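Local coordinates for protein uncharacterized ACR, COG1565 superfamily (Burkholderia thailandensis, PDB 4F3N) that is of unknown function but probably acts as an S-adenosylmethionine-dependent methyltransferase, perhaps one that symmetrically dimethylates protein arginines, at residues A[133-138]-A[414-419]; A[206-211]-A[289-294]; A[232-237]-A[250-255]. All coordinates share one frame; numbering follows the deposited sequence.

Interaction 1 of 3, residues A[133-138]-A[414-419]; sequences LDASGT and RGIDGA
I416 meets A135 and S136 with two different branches of its side chain. Its CG2 lies 4.0 Å from A135 CB, while CG1 sits 3.9 Å from S136 CB. The split follows from chi1 of -64°, which turns CG2 anti to the backbone N of I416 and leaves CG1 beside that nitrogen. The two segments together bury only 164 Å², and I416 and S136 are the buried members of the contact. Van der Waals contact with backbone continues it, S136 CA resting 3.8 Å from G415 O.

The helix that supplies A135 and S136, 118-136, ends here in a Schellman motif. T138 N bonds to L133 O at 3.0 Å, a weaker bond runs from G137 N to D134 O, and G137 is the C-prime residue with phi of 61°. Just beyond the turn T138 OG1 donates to S136 OG, with 2.8 Å between them, and S136 OG also bonds to A132 O within the helix.

No direct hydrogen bond crosses between the segments. Water 1 bridges instead: it accepts from D417 N at 2.8 Å and lies 3.1 Å from A135 O, to which it can donate, joining the helix terminus to the loop that follows strand 407-414.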
loop_
_atom_site.group_PDB
_atom_site.type_symbol
_atom_site.label_atom_id
_atom_site.label_comp_id
_atom_site.label_asym_id
_atom_site.label_seq_id
_atom_site.Cartn_x
_atom_site.Cartn_y
_atom_site.Cartn_z
ATOM N N LEU A 133 -12.393 9.913 -14.508
ATOM C CA LEU A 133 -11.848 10.401 -15.795
ATOM C C LEU A 133 -12.882 11.319 -16.459
ATOM O O LEU A 133 -12.558 12.401 -16.903
ATOM C CB LEU A 133 -11.504 9.236 -16.705
ATOM C CG LEU A 133 -10.281 8.422 -16.296
ATOM C CD1 LEU A 133 -10.261 7.093 -17.052
ATOM C CD2 LEU A 133 -8.946 9.158 -16.450
ATOM N N ASP A 134 -14.128 10.867 -16.543
ATOM C CA ASP A 134 -15.179 11.679 -17.186
ATOM C C ASP A 134 -15.371 13.003 -16.472
ATOM O O ASP A 134 -15.538 14.063 -17.104
ATOM C CB ASP A 134 -16.536 10.968 -17.112
ATOM C CG ASP A 134 -16.645 9.753 -18.047
ATOM O OD1 ASP A 134 -15.904 9.661 -19.044
ATOM O OD2 ASP A 134 -17.532 8.913 -17.785
ATOM N N ALA A 135 -15.491 12.922 -15.155
ATOM C CA ALA A 135 -15.783 14.101 -14.330
ATOM C C ALA A 135 -14.669 15.155 -14.394
ATOM O O ALA A 135 -14.963 16.367 -14.361
ATOM C CB ALA A 135 -16.051 13.670 -12.904
ATOM N N SER A 136 -13.404 14.710 -14.477
ATOM C CA SER A 136 -12.257 15.593 -14.578
ATOM C C SER A 136 -11.829 15.921 -16.005
ATOM O O SER A 136 -10.934 16.738 -16.194
ATOM C CB SER A 136 -11.051 15.042 -13.815
ATOM O OG SER A 136 -10.618 13.820 -14.355
ATOM N N GLY A 137 -12.458 15.291 -16.984
ATOM C CA GLY A 137 -12.095 15.464 -18.405
ATOM C C GLY A 137 -10.682 15.035 -18.706
ATOM O O GLY A 137 -9.994 15.669 -19.501
ATOM N N THR A 138 -10.256 13.926 -18.117
ATOM C CA THR A 138 -8.908 13.419 -18.329
ATOM C C THR A 138 -8.949 12.027 -18.951
ATOM O O THR A 138 -10.037 11.398 -19.056
ATOM C CB THR A 138 -8.131 13.415 -17.010
ATOM O OG1 THR A 138 -8.820 12.603 -16.062
ATOM C CG2 THR A 138 -7.970 14.854 -16.458
ATOM N N ARG A 414 -8.924 16.718 -7.848
ATOM C CA ARG A 414 -8.909 18.122 -8.262
ATOM C C ARG A 414 -9.726 18.212 -9.525
ATOM O O ARG A 414 -9.573 17.414 -10.457
ATOM C CB ARG A 414 -7.514 18.616 -8.541
ATOM C CG ARG A 414 -6.621 18.606 -7.337
ATOM C CD ARG A 414 -5.368 19.379 -7.677
ATOM N NE ARG A 414 -4.328 19.267 -6.666
ATOM C CZ ARG A 414 -4.028 20.213 -5.789
ATOM N NH1 ARG A 414 -4.731 21.350 -5.717
ATOM N NH2 ARG A 414 -3.015 20.012 -4.949
ATOM N N GLY A 415 -10.639 19.175 -9.557
ATOM C CA GLY A 415 -11.453 19.349 -10.721
ATOM C C GLY A 415 -12.590 18.393 -10.862
ATOM O O GLY A 415 -13.117 18.267 -11.963
ATOM N N ILE A 416 -12.971 17.720 -9.775
ATOM C CA ILE A 416 -14.149 16.887 -9.740
ATOM C C ILE A 416 -15.148 17.545 -8.777
ATOM O O ILE A 416 -14.836 17.777 -7.612
ATOM C CB ILE A 416 -13.828 15.427 -9.329
ATOM C CG1 ILE A 416 -12.926 14.769 -10.398
ATOM C CG2 ILE A 416 -15.093 14.626 -9.169
ATOM C CD1 ILE A 416 -12.609 13.308 -10.131
ATOM N N ASP A 417 -16.331 17.875 -9.296
ATOM C CA ASP A 417 -17.381 18.529 -8.522
ATOM C C ASP A 417 -18.422 17.440 -8.338
ATOM O O ASP A 417 -18.739 16.703 -9.260
ATOM C CB ASP A 417 -17.977 19.714 -9.328
ATOM C CG ASP A 417 -16.917 20.533 -10.071
ATOM O OD1 ASP A 417 -16.139 21.181 -9.388
ATOM O OD2 ASP A 417 -16.913 20.553 -11.342
ATOM N N GLY A 418 -18.999 17.338 -7.173
ATOM C CA GLY A 418 -19.953 16.285 -6.959
ATOM C C GLY A 418 -19.246 15.045 -6.438
ATOM O O GLY A 418 -18.059 15.106 -6.075
ATOM N N ALA A 419 -19.976 13.943 -6.429
ATOM C CA ALA A 419 -19.569 12.699 -5.750
ATOM C C ALA A 419 -19.410 11.612 -6.793
ATOM O O ALA A 419 -20.059 11.674 -7.851
ATOM C CB ALA A 419 -20.652 12.282 -4.748
HETATM O O HOH W 1 -16.818 17.241 -11.980
#

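Interaction 2 of 3, residues A[206-211]-A[289-294]; sequences RFEGVV and LARGAA
L289 CD1 is the apolar centre: it lies 4.2 Å from F207 CD2, at the ring's edge and near its plane, and also approaches V211 CG2. Chi1 of -176° at L289, with CG anti to the backbone N, puts the methyl there, 3.6 Å from G209 O. On the same face of the sheet V211 CB packs 3.8 Å from A294 CB; V210 and A293 make a looser pair on the other face.

Around this centre parallel bridges run from V211-A294 back to E208-R291, through corners at G209 and at 290-292. V211 N to A293 O is short (2.8 Å) and nearly straight, at 170°. A293 N to G209 O and G209 N to R291 O are more bent. G292 CA comes 3.1 Å from G209 O, a CA-H...O contact made where both partners are glycines. Between F207 and E208 the register slips by one residue, a beta bulge; A290 N reaches F207 O at 2.8 Å, whereas R291 N is buried without a partner.

At the polar margin E208 OE1 stands 4.7 Å from R291 NE, too far for a salt bridge, although the carboxylate and guanidinium planes are only 21° apart.

Strands 210-214 and 293-298 are neighbours in the seven-stranded sheet, whose order 3-2-1-4-5-7-6 is that of the Rossmann-like methyltransferase fold; V211 and A294 face helix 276-288, V210 and A293 helix 118-136, and strands 140-144 and 407-414 flank the pair.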
loop_
_atom_site.group_PDB
_atom_site.type_symbol
_atom_site.label_atom_id
_atom_site.label_comp_id
_atom_site.label_asym_id
_atom_site.label_seq_id
_atom_site.Cartn_x
_atom_site.Cartn_y
_atom_site.Cartn_z
ATOM N N ARG A 206 3.848 17.036 -12.843
ATOM C CA ARG A 206 2.426 17.300 -13.015
ATOM C C ARG A 206 1.765 16.130 -13.695
ATOM O O ARG A 206 2.371 15.432 -14.530
ATOM C CB ARG A 206 2.188 18.583 -13.824
ATOM N N PHE A 207 0.514 15.900 -13.332
ATOM C CA PHE A 207 -0.263 14.787 -13.890
ATOM C C PHE A 207 -1.751 15.172 -13.990
ATOM O O PHE A 207 -2.305 15.825 -13.077
ATOM C CB PHE A 207 -0.093 13.519 -13.032
ATOM C CG PHE A 207 -0.816 12.315 -13.606
ATOM C CD1 PHE A 207 -0.389 11.757 -14.801
ATOM C CD2 PHE A 207 -1.943 11.784 -12.998
ATOM C CE1 PHE A 207 -1.030 10.682 -15.359
ATOM C CE2 PHE A 207 -2.618 10.709 -13.545
ATOM C CZ PHE A 207 -2.158 10.148 -14.736
ATOM N N GLU A 208 -2.351 14.811 -15.117
ATOM C CA GLU A 208 -3.782 14.954 -15.348
ATOM C C GLU A 208 -4.353 13.587 -15.672
ATOM O O GLU A 208 -4.080 13.011 -16.731
ATOM C CB GLU A 208 -4.063 15.934 -16.474
ATOM C CG GLU A 208 -3.638 17.353 -16.148
ATOM C CD GLU A 208 -4.091 18.358 -17.188
ATOM O OE1 GLU A 208 -4.845 17.972 -18.117
ATOM O OE2 GLU A 208 -3.679 19.528 -17.062
ATOM N N GLY A 209 -5.152 13.045 -14.762
ATOM C CA GLY A 209 -5.711 11.713 -14.937
ATOM C C GLY A 209 -6.016 11.108 -13.596
ATOM O O GLY A 209 -6.231 11.828 -12.600
ATOM N N VAL A 210 -6.027 9.785 -13.552
ATOM C CA VAL A 210 -6.380 9.023 -12.328
ATOM C C VAL A 210 -5.162 8.204 -11.864
ATOM O O VAL A 210 -4.575 7.423 -12.629
ATOM C CB VAL A 210 -7.584 8.098 -12.497
ATOM C CG1 VAL A 210 -7.709 7.185 -11.273
ATOM C CG2 VAL A 210 -8.859 8.889 -12.727
ATOM N N VAL A 211 -4.776 8.456 -10.618
ATOM C CA VAL A 211 -3.652 7.750 -10.000
ATOM C C VAL A 211 -4.255 6.617 -9.151
ATOM O O VAL A 211 -5.292 6.776 -8.488
ATOM C CB VAL A 211 -2.829 8.690 -9.101
ATOM C CG1 VAL A 211 -1.679 7.938 -8.422
ATOM C CG2 VAL A 211 -2.413 9.940 -9.888
ATOM N N LEU A 289 -0.833 16.004 -8.831
ATOM C CA LEU A 289 -2.137 15.914 -9.488
ATOM C C LEU A 289 -2.706 17.293 -9.791
ATOM O O LEU A 289 -3.035 18.017 -8.859
ATOM C CB LEU A 289 -3.087 15.146 -8.588
ATOM C CG LEU A 289 -4.472 14.863 -9.149
ATOM C CD1 LEU A 289 -4.324 13.922 -10.313
ATOM C CD2 LEU A 289 -5.404 14.265 -8.077
ATOM N N ALA A 290 -2.819 17.665 -11.059
ATOM C CA ALA A 290 -3.379 18.978 -11.444
ATOM C C ALA A 290 -4.888 18.908 -11.655
ATOM O O ALA A 290 -5.623 19.876 -11.440
ATOM C CB ALA A 290 -2.716 19.477 -12.703
ATOM N N ARG A 291 -5.348 17.760 -12.114
ATOM C CA ARG A 291 -6.758 17.527 -12.430
ATOM C C ARG A 291 -6.961 16.036 -12.506
ATOM O O ARG A 291 -6.172 15.346 -13.140
ATOM C CB ARG A 291 -7.025 18.181 -13.801
ATOM C CG ARG A 291 -8.336 17.913 -14.442
ATOM C CD ARG A 291 -8.342 18.507 -15.861
ATOM N NE ARG A 291 -8.436 19.962 -15.873
ATOM C CZ ARG A 291 -9.340 20.649 -16.579
ATOM N NH1 ARG A 291 -10.269 20.035 -17.311
ATOM N NH2 ARG A 291 -9.323 21.962 -16.550
ATOM N N GLY A 292 -8.006 15.522 -11.877
ATOM C CA GLY A 292 -8.273 14.076 -11.851
ATOM C C GLY A 292 -8.476 13.589 -10.424
ATOM O O GLY A 292 -8.978 14.315 -9.570
ATOM N N ALA A 293 -8.026 12.366 -10.137
ATOM C CA ALA A 293 -8.281 11.753 -8.851
ATOM C C ALA A 293 -7.110 10.826 -8.509
ATOM O O ALA A 293 -6.331 10.420 -9.392
ATOM C CB ALA A 293 -9.591 10.939 -8.887
ATOM N N ALA A 294 -7.006 10.456 -7.250
ATOM C CA ALA A 294 -5.992 9.502 -6.780
ATOM C C ALA A 294 -6.713 8.601 -5.808
ATOM O O ALA A 294 -7.334 9.104 -4.852
ATOM C CB ALA A 294 -4.774 10.170 -6.130
#

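Interaction 3 of 3, residues A[232-237]-A[250-255]; sequences WCERGV and RPFARA
E234 and R250 exchange both backbone hydrogen bonds of an antiparallel hydrogen-bonded pair. E234 N donates to R250 O and R250 N to E234 O, each over 2.8 Å, with angles at hydrogen of 153° and 163°. This is the end of strand 245-250 against strand 231-239, the two strands of a hairpin in the antiparallel sheet.

Past R250 the chain leaves the strand, and water takes over the pairing. Water 2 donates to W232 O and accepts from F252 N, both at 2.8 Å, satisfying two backbone groups that do not meet directly. Water 3 donates to E234 OE1 at 2.6 Å, its link from A253 N being weak. The other carboxylate oxygen, E234 OE2, forms a salt bridge with R223.

The F252 ring lies against the strand backbone between these polar links. E234 N is 3.7 Å above one ring face, offset toward the rim, and W232 CB is in plane at the edge. CE2 of F252 comes within 3.3 Å of C233 CA, and E234 CB packs against F252 CE1. With chi1 of -76°, CG of F252 is anti to its carbonyl carbon, which carries the ring over the strand.

R250's charge is directed elsewhere, in a cation-pi contact with W75. The contact thus combines two direct backbone bonds, two water bridges of unequal strength and an aromatic cover, so that, in this model, bound water makes up part of the link to the departing loop.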
loop_
_atom_site.group_PDB
_atom_site.type_symbol
_atom_site.label_atom_id
_atom_site.label_comp_id
_atom_site.label_asym_id
_atom_site.label_seq_id
_atom_site.Cartn_x
_atom_site.Cartn_y
_atom_site.Cartn_z
ATOM N N TRP A 232 7.204 9.275 25.241
ATOM C CA TRP A 232 7.458 8.569 23.970
ATOM C C TRP A 232 8.894 8.618 23.585
ATOM O O TRP A 232 9.576 9.593 23.857
ATOM C CB TRP A 232 6.636 9.161 22.864
ATOM C CG TRP A 232 5.179 8.858 22.991
ATOM C CD1 TRP A 232 4.188 9.658 23.539
ATOM C CD2 TRP A 232 4.505 7.635 22.563
ATOM N NE1 TRP A 232 2.957 9.041 23.465
ATOM C CE2 TRP A 232 3.084 7.809 22.899
ATOM C CE3 TRP A 232 4.921 6.441 21.971
ATOM C CZ2 TRP A 232 2.144 6.828 22.616
ATOM C CZ3 TRP A 232 3.960 5.470 21.695
ATOM C CH2 TRP A 232 2.612 5.655 22.014
ATOM N N CYS A 233 9.379 7.543 22.978
ATOM C CA CYS A 233 10.698 7.543 22.385
ATOM C C CYS A 233 10.679 6.751 21.100
ATOM O O CYS A 233 9.661 6.170 20.741
ATOM C CB CYS A 233 11.702 6.949 23.317
ATOM S SG CYS A 233 11.401 5.233 23.625
ATOM N N GLU A 234 11.817 6.726 20.424
ATOM C CA GLU A 234 11.899 6.004 19.154
ATOM C C GLU A 234 12.484 4.621 19.373
ATOM O O GLU A 234 13.505 4.468 20.051
ATOM C CB GLU A 234 12.710 6.792 18.130
ATOM C CG GLU A 234 12.721 6.087 16.774
ATOM C CD GLU A 234 12.982 6.969 15.580
ATOM O OE1 GLU A 234 13.461 8.127 15.738
ATOM O OE2 GLU A 234 12.677 6.483 14.466
ATOM N N ARG A 235 11.830 3.621 18.766
ATOM C CA ARG A 235 12.303 2.286 18.713
ATOM C C ARG A 235 13.047 2.075 17.379
ATOM O O ARG A 235 12.443 2.080 16.320
ATOM C CB ARG A 235 11.145 1.313 18.855
ATOM C CG ARG A 235 11.622 -0.135 18.813
ATOM C CD ARG A 235 10.641 -1.102 19.414
ATOM N NE ARG A 235 10.539 -0.925 20.857
ATOM C CZ ARG A 235 9.888 -1.713 21.707
ATOM N NH1 ARG A 235 9.228 -2.798 21.310
ATOM N NH2 ARG A 235 9.898 -1.392 22.989
ATOM N N GLY A 236 14.362 1.878 17.480
ATOM C CA GLY A 236 15.196 1.626 16.316
ATOM C C GLY A 236 15.863 0.297 16.407
ATOM O O GLY A 236 15.398 -0.635 17.100
ATOM N N VAL A 237 16.923 0.149 15.627
ATOM C CA VAL A 237 17.615 -1.109 15.489
ATOM C C VAL A 237 19.078 -0.969 15.895
ATOM O O VAL A 237 19.770 -0.046 15.427
ATOM C CB VAL A 237 17.507 -1.641 14.058
ATOM C CG1 VAL A 237 18.131 -3.042 14.001
ATOM C CG2 VAL A 237 16.048 -1.742 13.614
ATOM N N ARG A 250 15.332 4.740 22.095
ATOM C CA ARG A 250 16.167 5.937 22.308
ATOM C C ARG A 250 15.299 7.178 22.343
ATOM O O ARG A 250 14.325 7.255 21.604
ATOM C CB ARG A 250 17.119 6.086 21.125
ATOM C CG ARG A 250 18.476 6.606 21.492
ATOM C CD ARG A 250 19.474 6.345 20.382
ATOM N NE ARG A 250 19.324 7.328 19.319
ATOM C CZ ARG A 250 20.251 7.581 18.392
ATOM N NH1 ARG A 250 20.005 8.492 17.454
ATOM N NH2 ARG A 250 21.415 6.928 18.387
ATOM N N PRO A 251 15.663 8.184 23.164
ATOM C CA PRO A 251 14.920 9.431 23.075
ATOM C C PRO A 251 14.971 10.036 21.681
ATOM O O PRO A 251 15.954 9.844 20.949
ATOM C CB PRO A 251 15.636 10.362 24.078
ATOM C CG PRO A 251 16.409 9.461 24.959
ATOM C CD PRO A 251 16.680 8.195 24.213
ATOM N N PHE A 252 13.917 10.767 21.323
ATOM C CA PHE A 252 13.848 11.447 20.036
ATOM C C PHE A 252 14.974 12.459 19.881
ATOM O O PHE A 252 15.375 13.070 20.864
ATOM C CB PHE A 252 12.477 12.118 19.880
ATOM C CG PHE A 252 11.386 11.135 19.570
ATOM C CD1 PHE A 252 11.304 10.566 18.317
ATOM C CD2 PHE A 252 10.477 10.743 20.542
ATOM C CE1 PHE A 252 10.327 9.629 18.026
ATOM C CE2 PHE A 252 9.490 9.819 20.253
ATOM C CZ PHE A 252 9.414 9.263 18.995
ATOM N N ALA A 253 15.518 12.561 18.670
ATOM C CA ALA A 253 16.487 13.604 18.341
ATOM C C ALA A 253 15.749 14.922 18.455
ATOM O O ALA A 253 16.110 15.780 19.265
ATOM C CB ALA A 253 17.038 13.417 16.934
ATOM N N ARG A 254 14.697 15.066 17.647
ATOM C CA ARG A 254 13.831 16.230 17.702
ATOM C C ARG A 254 12.811 16.008 18.814
ATOM O O ARG A 254 11.805 15.330 18.609
ATOM C CB ARG A 254 13.131 16.441 16.349
ATOM N N ALA A 255 13.078 16.564 19.996
ATOM C CA ALA A 255 12.123 16.504 21.115
ATOM C C ALA A 255 10.728 16.979 20.671
ATOM O O ALA A 255 9.715 16.544 21.218
ATOM C CB ALA A 255 12.625 17.318 22.303
HETATM O O HOH W 2 11.985 11.015 23.390
HETATM O O HOH W 3 15.069 9.676 17.025
#

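How the interactions relate
Interactions 1 and 2 adjoin, their centres 10 Å apart, and they share the seven-stranded mixed sheet and helix 118-136. R414 O probably accepts a hydrogen bond from G292 N at 2.8 Å, which connects strand 407-414 to the start of strand 293-298; S136 and T138 also pack on R291 and G209. Interaction 3 stands apart in the five-stranded antiparallel sheet, with centres 43 Å from interaction 1 and 37 Å from interaction 2. Along the chain the contacts are nested: 232-237/250-255 inside 206-211/289-294, itself inside 133-138/414-419. The antiparallel sheet's hairpin is therefore an excursion from the sheet that carries N214, a residue of the S-adenosyl-L-homocysteine site.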